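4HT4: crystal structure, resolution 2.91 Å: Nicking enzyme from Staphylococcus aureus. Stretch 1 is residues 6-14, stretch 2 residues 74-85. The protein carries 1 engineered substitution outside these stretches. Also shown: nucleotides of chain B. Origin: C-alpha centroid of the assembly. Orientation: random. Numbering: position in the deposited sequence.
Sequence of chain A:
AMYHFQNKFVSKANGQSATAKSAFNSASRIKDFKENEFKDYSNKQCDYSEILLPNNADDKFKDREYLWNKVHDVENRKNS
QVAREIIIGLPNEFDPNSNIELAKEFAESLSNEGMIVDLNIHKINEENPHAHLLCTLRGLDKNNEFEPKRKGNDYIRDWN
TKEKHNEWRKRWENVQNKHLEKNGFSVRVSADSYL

Stretch 1, residues 6-14: QNKFVSKAN
Stretch 2 74-85: VENRKNSQVARE

Residues 6-11 form a strand that begins earlier in the chain; residues 81-85 form a second that continues beyond the stretch. The two run antiparallel, with 162° between their directions and axes 4.5 Å apart at closest approach. K8 CA pairs with E85 CA at 5.3 Å, F9 CA with R84 CA at 4.5 Å, V10 CA with A83 CA at 5.1 Å, and S11 CA with Q81 CA at 4.0 Å.

K8 and E85 form a hydrogen-bonded pair: K8 N to E85 O is 3.0 Å, and E85 N to K8 O is 2.8 Å. V10 N donates to A83 O at 2.8 Å. The register then shifts by one residue. V82 is the extra residue of this beta bulge, with phi/psi -90/-33, and V82 N donates to V10 O at 2.9 Å. K12 and A13 form a short 3-10 segment. K12 N still reaches S80 O at 3.0 Å, so backbone pairing extends past the strand. Within its own stretch, A13 N donates to S11 OG at 3.1 Å; S11 is t.

F9, S11, Q81 and R84 share one face of the sheet. F9 is m, with chi2 -84°. Its ring has Q81 NE2 and N7 of DA19 in chain B over one face. Q81 is m, t and binds the same base twice: Q81 NE2 to DA19 N7 and DA19 N6 to Q81 OE1, both 3.0 Å. An amide suits this place because it both donates and accepts. Q81 N also donates to OP1 of DG17 at 2.6 Å.

R84 (t, t, m, chi4 -82°) lays its guanidinium face against F9, with R84 NH2 3.6 Å from F9 CE1. At the guanidinium edge, R84 NH1 donates to N7 OD1 at 2.9 Å. N7 is t, with chi2 23°, which brings its amide oxygen to the arginine. Its backbone pairs with DA21: N7 N to DA21 N1 is 2.9 Å, and DA21 N6 to N7 O is 2.8 Å.

K8, V10, A83 and E85 occupy the other face. V10 (t) is buried; its CG1 lies 3.7 Å from CG2 of V82 (m), and its CB 4.4 Å from A83 CB. The K8 side chain is modelled only to CB.

K12 has the largest area covered by the other stretch, 111 Å². Its chain (m, t, p, t) passes V82, with K12 CD 3.6 Å from V82 CG1. K12 NZ then donates to R77 O at 2.6 Å and weakly to E75 O at 3.3 Å. Between the two stretches, 837 Å² is buried, both sides summed.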

# COMPACT_ATOMS: atom_id res chain seq x y z
N GLN A 6 -0.44 -7.45 7.75
CA GLN A 6 -0.56 -8.46 6.70
C GLN A 6 0.18 -8.04 5.44
O GLN A 6 0.05 -6.91 4.97
CB GLN A 6 -2.03 -8.75 6.39
CG GLN A 6 -2.22 -9.87 5.38
CD GLN A 6 -3.67 -10.28 5.23
OE1 GLN A 6 -4.58 -9.60 5.71
NE2 GLN A 6 -3.90 -11.40 4.56
N ASN A 7 0.96 -8.97 4.90
CA ASN A 7 1.72 -8.73 3.68
C ASN A 7 1.33 -9.75 2.62
O ASN A 7 1.55 -10.95 2.79
CB ASN A 7 3.21 -8.81 3.97
CG ASN A 7 4.06 -8.34 2.82
OD1 ASN A 7 3.61 -7.57 1.97
ND2 ASN A 7 5.31 -8.79 2.78
N LYS A 8 0.74 -9.28 1.52
CA LYS A 8 0.25 -10.18 0.48
C LYS A 8 0.49 -9.65 -0.93
O LYS A 8 0.65 -8.44 -1.13
CB LYS A 8 -1.24 -10.46 0.69
N PHE A 9 0.49 -10.56 -1.90
CA PHE A 9 0.67 -10.19 -3.30
C PHE A 9 -0.66 -10.12 -4.03
O PHE A 9 -1.58 -10.88 -3.73
CB PHE A 9 1.57 -11.21 -4.01
CG PHE A 9 3.00 -11.16 -3.58
CD1 PHE A 9 3.88 -10.25 -4.15
CD2 PHE A 9 3.48 -12.03 -2.62
CE1 PHE A 9 5.20 -10.21 -3.76
CE2 PHE A 9 4.81 -11.99 -2.22
CZ PHE A 9 5.67 -11.08 -2.80
N VAL A 10 -0.76 -9.21 -4.99
CA VAL A 10 -1.93 -9.12 -5.85
C VAL A 10 -1.58 -9.70 -7.21
O VAL A 10 -0.92 -9.05 -8.03
CB VAL A 10 -2.39 -7.66 -6.02
CG1 VAL A 10 -3.64 -7.60 -6.88
CG2 VAL A 10 -2.64 -7.03 -4.66
N SER A 11 -2.03 -10.93 -7.46
CA SER A 11 -1.63 -11.66 -8.65
C SER A 11 -2.77 -11.86 -9.64
O SER A 11 -3.91 -12.12 -9.25
CB SER A 11 -1.05 -13.02 -8.26
OG SER A 11 -0.74 -13.79 -9.41
N LYS A 12 -2.46 -11.73 -10.92
CA LYS A 12 -3.44 -11.93 -11.98
C LYS A 12 -3.71 -13.41 -12.20
O LYS A 12 -4.68 -13.79 -12.86
CB LYS A 12 -2.95 -11.30 -13.29
CG LYS A 12 -2.85 -9.79 -13.24
CD LYS A 12 -2.15 -9.25 -14.47
CE LYS A 12 -2.92 -9.58 -15.74
NZ LYS A 12 -2.14 -9.23 -16.95
N ALA A 13 -2.85 -14.26 -11.64
CA ALA A 13 -3.02 -15.70 -11.74
C ALA A 13 -4.23 -16.17 -10.94
O ALA A 13 -4.71 -17.29 -11.11
CB ALA A 13 -1.76 -16.41 -11.28
N ASN A 14 -4.70 -15.30 -10.04
CA ASN A 14 -5.88 -15.60 -9.24
C ASN A 14 -7.04 -14.65 -9.56
O ASN A 14 -7.94 -14.46 -8.75
CB ASN A 14 -5.54 -15.53 -7.75
CG ASN A 14 -4.51 -16.55 -7.34
OD1 ASN A 14 -3.31 -16.26 -7.30
ND2 ASN A 14 -4.96 -17.77 -7.03
N VAL A 74 3.20 -2.83 -17.72
CA VAL A 74 4.46 -3.52 -17.48
C VAL A 74 4.19 -4.97 -17.08
O VAL A 74 4.99 -5.86 -17.38
CB VAL A 74 5.29 -2.82 -16.39
CG1 VAL A 74 6.69 -3.40 -16.34
CG2 VAL A 74 5.35 -1.33 -16.66
N GLU A 75 3.07 -5.20 -16.42
CA GLU A 75 2.67 -6.55 -16.02
C GLU A 75 1.86 -7.24 -17.11
O GLU A 75 0.78 -7.77 -16.85
CB GLU A 75 1.85 -6.49 -14.73
CG GLU A 75 2.64 -6.79 -13.47
CD GLU A 75 3.70 -5.74 -13.17
OE1 GLU A 75 4.67 -6.07 -12.46
OE2 GLU A 75 3.56 -4.60 -13.64
N ASN A 76 2.40 -7.23 -18.32
CA ASN A 76 1.70 -7.81 -19.47
C ASN A 76 1.81 -9.33 -19.54
O ASN A 76 2.26 -9.87 -20.55
CB ASN A 76 2.22 -7.19 -20.77
N ARG A 77 1.42 -10.00 -18.47
CA ARG A 77 1.39 -11.46 -18.44
C ARG A 77 0.10 -11.95 -17.80
O ARG A 77 -0.51 -11.24 -17.00
CB ARG A 77 2.60 -12.01 -17.68
CG ARG A 77 3.94 -11.74 -18.34
CD ARG A 77 5.03 -12.58 -17.72
NE ARG A 77 6.33 -12.34 -18.34
CZ ARG A 77 7.41 -13.08 -18.12
NH1 ARG A 77 7.35 -14.11 -17.28
NH2 ARG A 77 8.56 -12.80 -18.73
N LYS A 78 -0.32 -13.16 -18.15
CA LYS A 78 -1.58 -13.70 -17.65
C LYS A 78 -1.46 -14.18 -16.21
O LYS A 78 -2.46 -14.49 -15.56
CB LYS A 78 -2.08 -14.84 -18.54
CG LYS A 78 -1.32 -16.14 -18.38
CD LYS A 78 -1.95 -17.24 -19.22
CE LYS A 78 -1.34 -18.59 -18.90
NZ LYS A 78 -1.92 -19.68 -19.74
N ASN A 79 -0.23 -14.24 -15.70
CA ASN A 79 0.01 -14.66 -14.33
C ASN A 79 0.83 -13.62 -13.56
O ASN A 79 1.31 -13.89 -12.46
CB ASN A 79 0.72 -16.01 -14.30
CG ASN A 79 2.03 -16.01 -15.06
OD1 ASN A 79 2.25 -15.17 -15.93
ND2 ASN A 79 2.90 -16.95 -14.73
N SER A 80 0.95 -12.43 -14.15
CA SER A 80 1.78 -11.37 -13.59
C SER A 80 1.25 -10.84 -12.26
O SER A 80 0.07 -10.53 -12.12
CB SER A 80 1.89 -10.21 -14.58
OG SER A 80 3.22 -10.04 -15.02
N GLN A 81 2.14 -10.75 -11.27
CA GLN A 81 1.83 -10.10 -10.01
C GLN A 81 1.91 -8.60 -10.22
O GLN A 81 2.97 -8.08 -10.58
CB GLN A 81 2.81 -10.53 -8.93
CG GLN A 81 2.81 -12.03 -8.64
CD GLN A 81 3.82 -12.41 -7.58
OE1 GLN A 81 4.74 -11.65 -7.28
NE2 GLN A 81 3.65 -13.59 -7.00
N VAL A 82 0.80 -7.90 -10.01
CA VAL A 82 0.74 -6.48 -10.33
C VAL A 82 1.15 -5.56 -9.18
O VAL A 82 1.72 -4.50 -9.41
CB VAL A 82 -0.66 -6.07 -10.85
CG1 VAL A 82 -0.93 -6.72 -12.20
CG2 VAL A 82 -1.74 -6.43 -9.84
N ALA A 83 0.86 -5.97 -7.95
CA ALA A 83 1.15 -5.13 -6.80
C ALA A 83 1.26 -5.92 -5.50
O ALA A 83 0.98 -7.12 -5.45
CB ALA A 83 0.10 -4.03 -6.67
N ARG A 84 1.66 -5.22 -4.44
CA ARG A 84 1.72 -5.79 -3.11
C ARG A 84 0.76 -5.04 -2.20
O ARG A 84 0.82 -3.81 -2.12
CB ARG A 84 3.13 -5.68 -2.54
CG ARG A 84 3.22 -5.95 -1.05
CD ARG A 84 4.58 -5.57 -0.49
NE ARG A 84 5.67 -6.19 -1.24
CZ ARG A 84 6.09 -7.44 -1.05
NH1 ARG A 84 5.51 -8.21 -0.14
NH2 ARG A 84 7.09 -7.92 -1.78
N GLU A 85 -0.12 -5.76 -1.52
CA GLU A 85 -1.03 -5.12 -0.59
C GLU A 85 -0.61 -5.35 0.86
O GLU A 85 -0.42 -6.49 1.29
CB GLU A 85 -2.47 -5.60 -0.79
CG GLU A 85 -3.47 -4.88 0.09
CD GLU A 85 -4.90 -5.33 -0.13
OE1 GLU A 85 -5.10 -6.46 -0.64
OE2 GLU A 85 -5.83 -4.56 0.20
P DA B 19 2.10 -18.68 -3.41
OP1 DA B 19 1.39 -19.79 -2.74
OP2 DA B 19 1.33 -17.61 -4.07
O5' DA B 19 3.09 -17.99 -2.36
C5' DA B 19 3.96 -18.77 -1.56
C4' DA B 19 4.86 -17.89 -0.71
O4' DA B 19 5.81 -17.20 -1.56
C3' DA B 19 4.15 -16.82 0.11
O3' DA B 19 4.76 -16.70 1.38
C2' DA B 19 4.35 -15.55 -0.71
C1' DA B 19 5.71 -15.80 -1.36
N9 DA B 19 5.85 -15.15 -2.66
C8 DA B 19 4.92 -15.13 -3.66
N7 DA B 19 5.31 -14.47 -4.72
C5 DA B 19 6.59 -14.03 -4.39
C6 DA B 19 7.54 -13.27 -5.10
N6 DA B 19 7.34 -12.81 -6.33
N1 DA B 19 8.71 -13.01 -4.47
C2 DA B 19 8.91 -13.48 -3.23
N3 DA B 19 8.08 -14.20 -2.47
C4 DA B 19 6.93 -14.45 -3.12
P DG B 17 5.88 -11.97 -11.58
OP1 DG B 17 4.66 -11.17 -11.85
OP2 DG B 17 6.83 -11.53 -10.53
O5' DG B 17 5.43 -13.48 -11.27
C5' DG B 17 4.48 -14.11 -12.12
C4' DG B 17 4.06 -15.48 -11.60
O4' DG B 17 5.18 -16.40 -11.63
C3' DG B 17 3.53 -15.53 -10.17
O3' DG B 17 2.56 -16.56 -10.07
C2' DG B 17 4.78 -15.88 -9.36
C1' DG B 17 5.49 -16.83 -10.32
N9 DG B 17 6.94 -16.80 -10.21
C8 DG B 17 7.72 -15.69 -10.08
N7 DG B 17 8.99 -15.96 -10.02
C5 DG B 17 9.05 -17.34 -10.12
C6 DG B 17 10.18 -18.20 -10.11
O6 DG B 17 11.38 -17.90 -10.01
N1 DG B 17 9.80 -19.53 -10.23
C2 DG B 17 8.50 -19.97 -10.35
N2 DG B 17 8.33 -21.30 -10.46
N3 DG B 17 7.44 -19.18 -10.36
C4 DG B 17 7.79 -17.88 -10.24
P DA B 21 8.05 -16.71 8.19
OP1 DA B 21 9.23 -17.57 8.40
OP2 DA B 21 6.69 -17.30 8.32
O5' DA B 21 8.14 -15.46 9.18
C5' DA B 21 7.29 -14.33 8.98
C4' DA B 21 6.85 -13.69 10.28
O4' DA B 21 5.75 -12.80 9.98
C3' DA B 21 6.25 -14.63 11.31
O3' DA B 21 6.21 -13.97 12.56
C2' DA B 21 4.86 -14.87 10.74
C1' DA B 21 4.54 -13.54 10.05
N9 DA B 21 4.00 -13.70 8.70
C8 DA B 21 4.09 -14.81 7.91
N7 DA B 21 3.51 -14.67 6.75
C5 DA B 21 3.00 -13.38 6.78
C6 DA B 21 2.26 -12.62 5.85
N6 DA B 21 1.90 -13.08 4.65
N1 DA B 21 1.91 -11.37 6.21
C2 DA B 21 2.27 -10.91 7.41
N3 DA B 21 2.96 -11.53 8.37
C4 DA B 21 3.29 -12.77 7.98